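Local coordinates for Blr3880 protein (Bradyrhizobium japonicum, PDB 2OOD) that probably catalyses the hydrolytic deamination of guanine to xanthine and ammonia, using one zinc ion per subunit, at residues A[64-68]-A[69-73]; A[209-213]-A[214-218]; A[349-353]-A[354-358]. One frame throughout, in Å; residues are numbered along the deposited sequence.

Contact 1: residues A[64-68]-A[69-73]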
loop_
_atom_site.group_PDB
_atom_site.type_symbol
_atom_site.label_atom_id
_atom_site.label_comp_id
_atom_site.label_asym_id
_atom_site.label_seq_id
_atom_site.Cartn_x
_atom_site.Cartn_y
_atom_site.Cartn_z
ATOM N N THR A 64 -9.290 30.277 16.191
ATOM C CA THR A 64 -8.627 29.067 16.669
ATOM C C THR A 64 -7.441 28.867 15.731
ATOM O O THR A 64 -7.619 28.700 14.529
ATOM C CB THR A 64 -9.556 27.844 16.569
ATOM O OG1 THR A 64 -10.724 28.065 17.370
ATOM C CG2 THR A 64 -8.835 26.588 17.041
ATOM N N HIS A 65 -6.231 28.893 16.270
ATOM C CA HIS A 65 -5.053 28.746 15.428
ATOM C C HIS A 65 -4.485 27.328 15.372
ATOM O O HIS A 65 -3.817 26.881 16.316
ATOM C CB HIS A 65 -3.953 29.712 15.895
ATOM C CG HIS A 65 -2.881 29.961 14.873
ATOM N ND1 HIS A 65 -1.675 30.549 15.190
ATOM C CD2 HIS A 65 -2.837 29.710 13.542
ATOM C CE1 HIS A 65 -0.933 30.649 14.101
ATOM N NE2 HIS A 65 -1.614 30.147 13.086
ATOM N N ILE A 66 -4.760 26.626 14.269
ATOM C CA ILE A 66 -4.234 25.278 14.061
ATOM C C ILE A 66 -2.815 25.531 13.558
ATOM O O ILE A 66 -2.623 25.877 12.400
ATOM C CB ILE A 66 -4.976 24.507 12.940
ATOM C CG1 ILE A 66 -6.493 24.656 13.079
ATOM C CG2 ILE A 66 -4.587 23.031 12.991
ATOM C CD1 ILE A 66 -7.077 23.881 14.203
ATOM N N LYS A 67 -1.819 25.372 14.413
ATOM C CA LYS A 67 -0.451 25.630 13.982
ATOM C C LYS A 67 0.269 24.434 13.353
ATOM O O LYS A 67 -0.110 23.286 13.569
ATOM C CB LYS A 67 0.368 26.158 15.161
ATOM C CG LYS A 67 -0.095 27.516 15.672
ATOM C CD LYS A 67 0.759 27.973 16.852
ATOM C CE LYS A 67 0.341 29.357 17.341
ATOM N NZ LYS A 67 1.292 29.910 18.363
ATOM N N ASP A 68 1.300 24.724 12.564
ATOM C CA ASP A 68 2.122 23.711 11.901
ATOM C C ASP A 68 1.400 22.569 11.203
ATOM O O ASP A 68 1.831 21.416 11.286
ATOM C CB ASP A 68 3.114 23.118 12.894
ATOM C CG ASP A 68 3.995 24.172 13.526
ATOM O OD1 ASP A 68 4.543 25.011 12.775
ATOM O OD2 ASP A 68 4.140 24.161 14.771
ATOM N N ARG A 69 0.318 22.878 10.503
ATOM C CA ARG A 69 -0.423 21.851 9.796
ATOM C C ARG A 69 -0.830 22.396 8.436
ATOM O O ARG A 69 -0.679 23.588 8.157
ATOM C CB ARG A 69 -1.684 21.477 10.578
ATOM C CG ARG A 69 -1.438 20.956 11.978
ATOM C CD ARG A 69 -0.891 19.545 11.954
ATOM N NE ARG A 69 -0.715 18.984 13.294
ATOM C CZ ARG A 69 0.421 19.006 13.985
ATOM N NH1 ARG A 69 1.514 19.563 13.474
ATOM N NH2 ARG A 69 0.466 18.449 15.189
ATOM N N ILE A 70 -1.325 21.512 7.578
ATOM C CA ILE A 70 -1.814 21.933 6.281
ATOM C C ILE A 70 -3.295 21.574 6.342
ATOM O O ILE A 70 -3.656 20.396 6.385
ATOM C CB ILE A 70 -1.105 21.190 5.128
ATOM C CG1 ILE A 70 0.389 21.511 5.146
ATOM C CG2 ILE A 70 -1.666 21.645 3.796
ATOM C CD1 ILE A 70 1.148 20.939 3.988
ATOM N N ILE A 71 -4.149 22.594 6.393
ATOM C CA ILE A 71 -5.591 22.378 6.481
ATOM C C ILE A 71 -6.214 22.217 5.103
ATOM O O ILE A 71 -6.127 23.109 4.261
ATOM C CB ILE A 71 -6.290 23.553 7.215
ATOM C CG1 ILE A 71 -5.548 23.867 8.515
ATOM C CG2 ILE A 71 -7.729 23.190 7.534
ATOM C CD1 ILE A 71 -6.057 25.088 9.220
ATOM N N VAL A 72 -6.843 21.068 4.878
ATOM C CA VAL A 72 -7.479 20.784 3.600
ATOM C C VAL A 72 -8.931 20.385 3.830
ATOM O O VAL A 72 -9.321 20.086 4.955
ATOM C CB VAL A 72 -6.748 19.637 2.867
ATOM C CG1 VAL A 72 -5.298 20.023 2.605
ATOM C CG2 VAL A 72 -6.815 18.364 3.694
ATOM N N PRO A 73 -9.757 20.406 2.774
ATOM C CA PRO A 73 -11.166 20.028 2.919
ATOM C C PRO A 73 -11.299 18.572 3.352
ATOM O O PRO A 73 -10.414 17.764 3.089
ATOM C CB PRO A 73 -11.726 20.266 1.522
ATOM C CG PRO A 73 -10.931 21.426 1.051
ATOM C CD PRO A 73 -9.528 21.041 1.466
HETATM O O HOH W 1 -1.077 25.967 10.053
#
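Arg69 lays the root of its side chain across Ile66, the two crossing at about a right angle where the chain turns a corner. Its CB sits 4.1 Å from Ile66 CG2, and its CG packs against the same methyl at 3.9 Å and also lies beside Lys67 O. A bend at the second torsion (chi2 -74°) then folds the chain back over the preceding peptide, bringing CD to 3.4 Å from Asp68 O. At the tip, NH1 donates to Asp68 O over 2.9 Å, with an N-H...O angle of 153°. The acceptor lies at the guanidinium edge, close to its plane, although NH1 stands above the carbonyl plane; Lys67 O lies over one guanidinium face. NE forms a salt bridge with Asp454, a second hold on the guanidinium group.

On the inner side of the corner, Ile71 reaches back with CD1, 3.9 Å from Ile66 CG1, and the pair joins Ile8 and Phe406 in a buried apolar patch. Water 1 spans the bend, donating to Ile66 O at 2.8 Å and to Arg69 O at 3.1 Å.

Strand 62-67 borders a four-stranded sheet, whereas strand 70-81 runs on to the zinc ligands His79 and His81. The corner is thus the crossing from the small beta domain to the first barrel strand, as in amidohydrolases with a TIM-barrel core.

Contact 2: residues A[209-213]-A[214-218]; sequences FGASP and ELLKA
Ser212 places OG between its backbone N and carbonyl carbon (chi1 86°), facing the amides of Glu214 and Leu215, while Glu214 bends at its second torsion (chi2 92°) and curls its carboxylate back beside the same hydroxyl. Leu215 N gives OG a straight bond, 3.3 Å long with an N-H...O angle of 166°. The bond from Glu214 N to OG is weak, 3.1 Å but poorly angled. Ser212 OG is also hydrogen-bonded to Asp168, and Glu214 OE1 approaches it to 3.1 Å.

Ser212 is therefore the N-cap of helix 213-225, with Pro213 in the first turn, where its lack of an N-H costs no helical bond. In this TIM-barrel amidohydrolase, the helix follows strand 199-205 and leads toward strand 230-234, which carries the zinc ligand His234. Gly210, in the connecting loop, lies about 7 Å from the bound guanine. An alanine in place of Ser212 would probably leave the amide of Leu215 without its cap and Asp168 without its hydroxyl partner.

Behind the cap, Ala211 CB wedges against two leucines, 3.8 Å from Leu215 CD2 and equally far from Leu216 CG. Leu216 N donates to Ser212 O at 3.1 Å, beginning the regular helical bonding. The ring of Pro213 runs alongside Glu214, both pointing the same way, with OE2 beside the proline CG. Farther along, Lys217 doubles back through bends at its third and fourth torsions, and NZ adds a weak 3.3 Å bond to Pro213 O, which already accepts from Lys217 N.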
loop_
_atom_site.group_PDB
_atom_site.type_symbol
_atom_site.label_atom_id
_atom_site.label_comp_id
_atom_site.label_asym_id
_atom_site.label_seq_id
_atom_site.Cartn_x
_atom_site.Cartn_y
_atom_site.Cartn_z
ATOM N N PHE A 209 -25.073 -8.637 -11.011
ATOM C CA PHE A 209 -24.932 -10.071 -10.794
ATOM C C PHE A 209 -25.849 -10.615 -9.705
ATOM O O PHE A 209 -26.242 -11.780 -9.749
ATOM C CB PHE A 209 -23.486 -10.412 -10.445
ATOM C CG PHE A 209 -23.231 -11.885 -10.316
ATOM C CD1 PHE A 209 -23.408 -12.729 -11.408
ATOM C CD2 PHE A 209 -22.790 -12.430 -9.113
ATOM C CE1 PHE A 209 -23.147 -14.103 -11.306
ATOM C CE2 PHE A 209 -22.524 -13.808 -8.997
ATOM C CZ PHE A 209 -22.702 -14.642 -10.098
ATOM N N GLY A 210 -26.176 -9.777 -8.727
ATOM C CA GLY A 210 -27.043 -10.212 -7.646
ATOM C C GLY A 210 -28.384 -9.500 -7.648
ATOM O O GLY A 210 -29.023 -9.377 -6.600
ATOM N N ALA A 211 -28.822 -9.045 -8.823
ATOM C CA ALA A 211 -30.087 -8.332 -8.945
ATOM C C ALA A 211 -30.977 -8.824 -10.084
ATOM O O ALA A 211 -30.677 -8.601 -11.264
ATOM C CB ALA A 211 -29.820 -6.852 -9.114
ATOM N N SER A 212 -32.079 -9.486 -9.734
ATOM C CA SER A 212 -33.013 -9.979 -10.740
ATOM C C SER A 212 -33.625 -8.768 -11.435
ATOM O O SER A 212 -33.655 -7.664 -10.876
ATOM C CB SER A 212 -34.139 -10.779 -10.090
ATOM O OG SER A 212 -35.185 -9.913 -9.674
ATOM N N PRO A 213 -34.131 -8.952 -12.664
ATOM C CA PRO A 213 -34.729 -7.810 -13.358
ATOM C C PRO A 213 -35.896 -7.185 -12.589
ATOM O O PRO A 213 -36.271 -6.040 -12.868
ATOM C CB PRO A 213 -35.132 -8.394 -14.716
ATOM C CG PRO A 213 -35.342 -9.837 -14.422
ATOM C CD PRO A 213 -34.195 -10.163 -13.497
ATOM N N GLU A 214 -36.472 -7.915 -11.629
ATOM C CA GLU A 214 -37.569 -7.337 -10.843
ATOM C C GLU A 214 -36.982 -6.329 -9.845
ATOM O O GLU A 214 -37.508 -5.219 -9.680
ATOM C CB GLU A 214 -38.351 -8.407 -10.069
ATOM C CG GLU A 214 -38.987 -9.475 -10.933
ATOM C CD GLU A 214 -38.078 -10.687 -11.113
ATOM O OE1 GLU A 214 -37.833 -11.394 -10.093
ATOM O OE2 GLU A 214 -37.612 -10.924 -12.264
ATOM N N LEU A 215 -35.892 -6.727 -9.186
ATOM C CA LEU A 215 -35.225 -5.870 -8.216
ATOM C C LEU A 215 -34.759 -4.579 -8.894
ATOM O O LEU A 215 -34.908 -3.491 -8.344
ATOM C CB LEU A 215 -34.030 -6.599 -7.598
ATOM C CG LEU A 215 -33.213 -5.814 -6.570
ATOM C CD1 LEU A 215 -34.118 -5.372 -5.443
ATOM C CD2 LEU A 215 -32.077 -6.677 -6.041
ATOM N N LEU A 216 -34.204 -4.698 -10.094
ATOM C CA LEU A 216 -33.741 -3.513 -10.805
ATOM C C LEU A 216 -34.930 -2.703 -11.298
ATOM O O LEU A 216 -34.843 -1.481 -11.428
ATOM C CB LEU A 216 -32.846 -3.903 -11.984
ATOM C CG LEU A 216 -31.471 -4.455 -11.604
ATOM C CD1 LEU A 216 -30.746 -4.931 -12.848
ATOM C CD2 LEU A 216 -30.670 -3.380 -10.902
ATOM N N LYS A 217 -36.042 -3.379 -11.575
ATOM C CA LYS A 217 -37.230 -2.672 -12.040
ATOM C C LYS A 217 -37.780 -1.871 -10.850
ATOM O O LYS A 217 -38.356 -0.787 -11.013
ATOM C CB LYS A 217 -38.277 -3.661 -12.577
ATOM C CG LYS A 217 -39.346 -2.981 -13.433
ATOM C CD LYS A 217 -40.329 -3.974 -14.083
ATOM C CE LYS A 217 -39.771 -4.641 -15.370
ATOM N NZ LYS A 217 -38.680 -5.665 -15.162
ATOM N N ALA A 218 -37.571 -2.411 -9.649
ATOM C CA ALA A 218 -38.006 -1.763 -8.421
ATOM C C ALA A 218 -37.176 -0.489 -8.207
ATOM O O ALA A 218 -37.713 0.565 -7.839
ATOM C CB ALA A 218 -37.827 -2.716 -7.239
#

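Contact 3: residues A[349-353]-A[354-358]; sequences NNTLL and DGSID
Asp354 tucks its side chain under the last turn of helix 335-352, with CB 3.5 Å from Asn350 O. Its carboxylate continues past the carbonyl of Thr351, where OD1 and the carbonyl oxygen, both acceptors, meet without bonding. Nearby, Ser356 OG approaches Thr351 CG2 at 4.1 Å.

The loop itself holds one carboxylate oxygen. OD1 receives two bonds from one residue: Ser356 N donates over 2.8 Å, meeting it from above the carboxylate plane, and Ser356 OG donates at the same distance to the syn lone pair. Asp354 reaches this position because CG lies between the backbone N and the carbonyl carbon (chi1 76°). Gly355 takes a backbone phi of 80°, at which a CB would be jammed against the carbonyl oxygen of Asp354.

Waters link the helix end to the loop, with no direct hydrogen bond between them. Water 2 lies near Thr351 O and accepts from Ile357 N at 3.0 Å; water 3 accepts from Gly355 N at 2.8 Å and lies near Leu352 O, while water 4 donates to Leu352 O at 2.9 Å and accepts only weakly from Asp358 N.

Farther out, the second subunit anchors both sides. Asp354 OD2 is hydrogen-bonded to Gln94 of that subunit and Thr351 OG1 to its Gly303, while Ile357 packs on its Tyr276. Leu353 turns to Glu366 and Ala367 of the next helix in its own chain. The arrangement is an Asx turn led by Asp354, built just after a helix C-terminus and set into the dimer interface.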
loop_
_atom_site.group_PDB
_atom_site.type_symbol
_atom_site.label_atom_id
_atom_site.label_comp_id
_atom_site.label_asym_id
_atom_site.label_seq_id
_atom_site.Cartn_x
_atom_site.Cartn_y
_atom_site.Cartn_z
ATOM N N ASN A 349 0.088 1.862 -15.351
ATOM C CA ASN A 349 -0.619 2.174 -16.597
ATOM C C ASN A 349 0.273 3.006 -17.527
ATOM O O ASN A 349 0.212 2.875 -18.747
ATOM C CB ASN A 349 -1.895 2.978 -16.333
ATOM C CG ASN A 349 -3.026 2.142 -15.785
ATOM O OD1 ASN A 349 -2.982 0.915 -15.804
ATOM N ND2 ASN A 349 -4.065 2.813 -15.305
ATOM N N ASN A 350 1.087 3.877 -16.943
ATOM C CA ASN A 350 1.987 4.723 -17.712
ATOM C C ASN A 350 2.953 3.856 -18.523
ATOM O O ASN A 350 3.276 4.171 -19.667
ATOM C CB ASN A 350 2.778 5.624 -16.763
ATOM C CG ASN A 350 3.730 6.546 -17.490
ATOM O OD1 ASN A 350 3.314 7.530 -18.094
ATOM N ND2 ASN A 350 5.016 6.229 -17.440
ATOM N N THR A 351 3.414 2.764 -17.922
ATOM C CA THR A 351 4.349 1.870 -18.581
ATOM C C THR A 351 3.672 1.089 -19.698
ATOM O O THR A 351 4.302 0.751 -20.693
ATOM C CB THR A 351 4.984 0.898 -17.560
ATOM O OG1 THR A 351 5.678 1.655 -16.563
ATOM C CG2 THR A 351 5.969 -0.035 -18.237
ATOM N N LEU A 352 2.382 0.818 -19.547
ATOM C CA LEU A 352 1.631 0.080 -20.562
ATOM C C LEU A 352 1.251 0.939 -21.774
ATOM O O LEU A 352 0.967 0.415 -22.848
ATOM C CB LEU A 352 0.348 -0.495 -19.953
ATOM C CG LEU A 352 0.489 -1.517 -18.828
ATOM C CD1 LEU A 352 -0.887 -1.852 -18.282
ATOM C CD2 LEU A 352 1.194 -2.762 -19.337
ATOM N N LEU A 353 1.262 2.257 -21.596
ATOM C CA LEU A 353 0.871 3.182 -22.649
ATOM C C LEU A 353 1.983 4.018 -23.265
ATOM O O LEU A 353 1.698 4.925 -24.044
ATOM C CB LEU A 353 -0.210 4.124 -22.115
ATOM C CG LEU A 353 -1.500 3.434 -21.673
ATOM C CD1 LEU A 353 -2.387 4.396 -20.902
ATOM C CD2 LEU A 353 -2.212 2.893 -22.897
ATOM N N ASP A 354 3.240 3.734 -22.945
ATOM C CA ASP A 354 4.310 4.547 -23.512
ATOM C C ASP A 354 5.054 3.898 -24.683
ATOM O O ASP A 354 5.998 4.475 -25.225
ATOM C CB ASP A 354 5.300 4.965 -22.418
ATOM C CG ASP A 354 6.220 3.844 -21.999
ATOM O OD1 ASP A 354 6.009 2.696 -22.441
ATOM O OD2 ASP A 354 7.157 4.115 -21.219
ATOM N N GLY A 355 4.618 2.708 -25.076
ATOM C CA GLY A 355 5.248 2.022 -26.187
ATOM C C GLY A 355 6.542 1.285 -25.878
ATOM O O GLY A 355 7.118 0.655 -26.765
ATOM N N SER A 356 7.010 1.347 -24.636
ATOM C CA SER A 356 8.248 0.659 -24.283
ATOM C C SER A 356 8.069 -0.852 -24.432
ATOM O O SER A 356 9.047 -1.587 -24.556
ATOM C CB SER A 356 8.683 1.011 -22.854
ATOM O OG SER A 356 7.735 0.586 -21.890
ATOM N N ILE A 357 6.821 -1.313 -24.426
ATOM C CA ILE A 357 6.550 -2.735 -24.593
ATOM C C ILE A 357 5.909 -2.948 -25.963
ATOM O O ILE A 357 6.590 -3.371 -26.901
ATOM C CB ILE A 357 5.613 -3.287 -23.494
ATOM C CG1 ILE A 357 6.284 -3.174 -22.122
ATOM C CG2 ILE A 357 5.322 -4.748 -23.744
ATOM C CD1 ILE A 357 5.408 -3.644 -20.973
ATOM N N ASP A 358 4.613 -2.653 -26.083
ATOM C CA ASP A 358 3.904 -2.804 -27.363
ATOM C C ASP A 358 3.615 -1.430 -27.981
ATOM O O ASP A 358 2.659 -0.755 -27.596
ATOM C CB ASP A 358 2.587 -3.557 -27.166
ATOM C CG ASP A 358 1.809 -3.702 -28.459
ATOM O OD1 ASP A 358 2.252 -3.121 -29.476
ATOM O OD2 ASP A 358 0.764 -4.383 -28.461
HETATM O O HOH W 2 4.403 -0.088 -23.164
HETATM O O HOH W 3 2.312 1.079 -25.143
HETATM O O HOH W 4 2.032 -2.038 -23.923
#

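In the fold
Contacts 1 and 2 lie on opposite sides of the chain's centre, their own centres 47 Å apart; contact 3 is 40 Å from each, and none touches another. No two share a helix or strand. Contact 2 is the most buried and the nearest to the guanine site; contacts 1 and 3 are only partly buried and lie away from it. Contact 1 joins two strands through isoleucine packing and an arginine at the corner. Contacts 2 and 3 treat opposite ends of helices: a serine accepts amide protons at an N-terminus, whereas after a C-terminus waters take up carbonyls and an aspartate serves the loop. Of the three, contact 3 alone meets the second subunit.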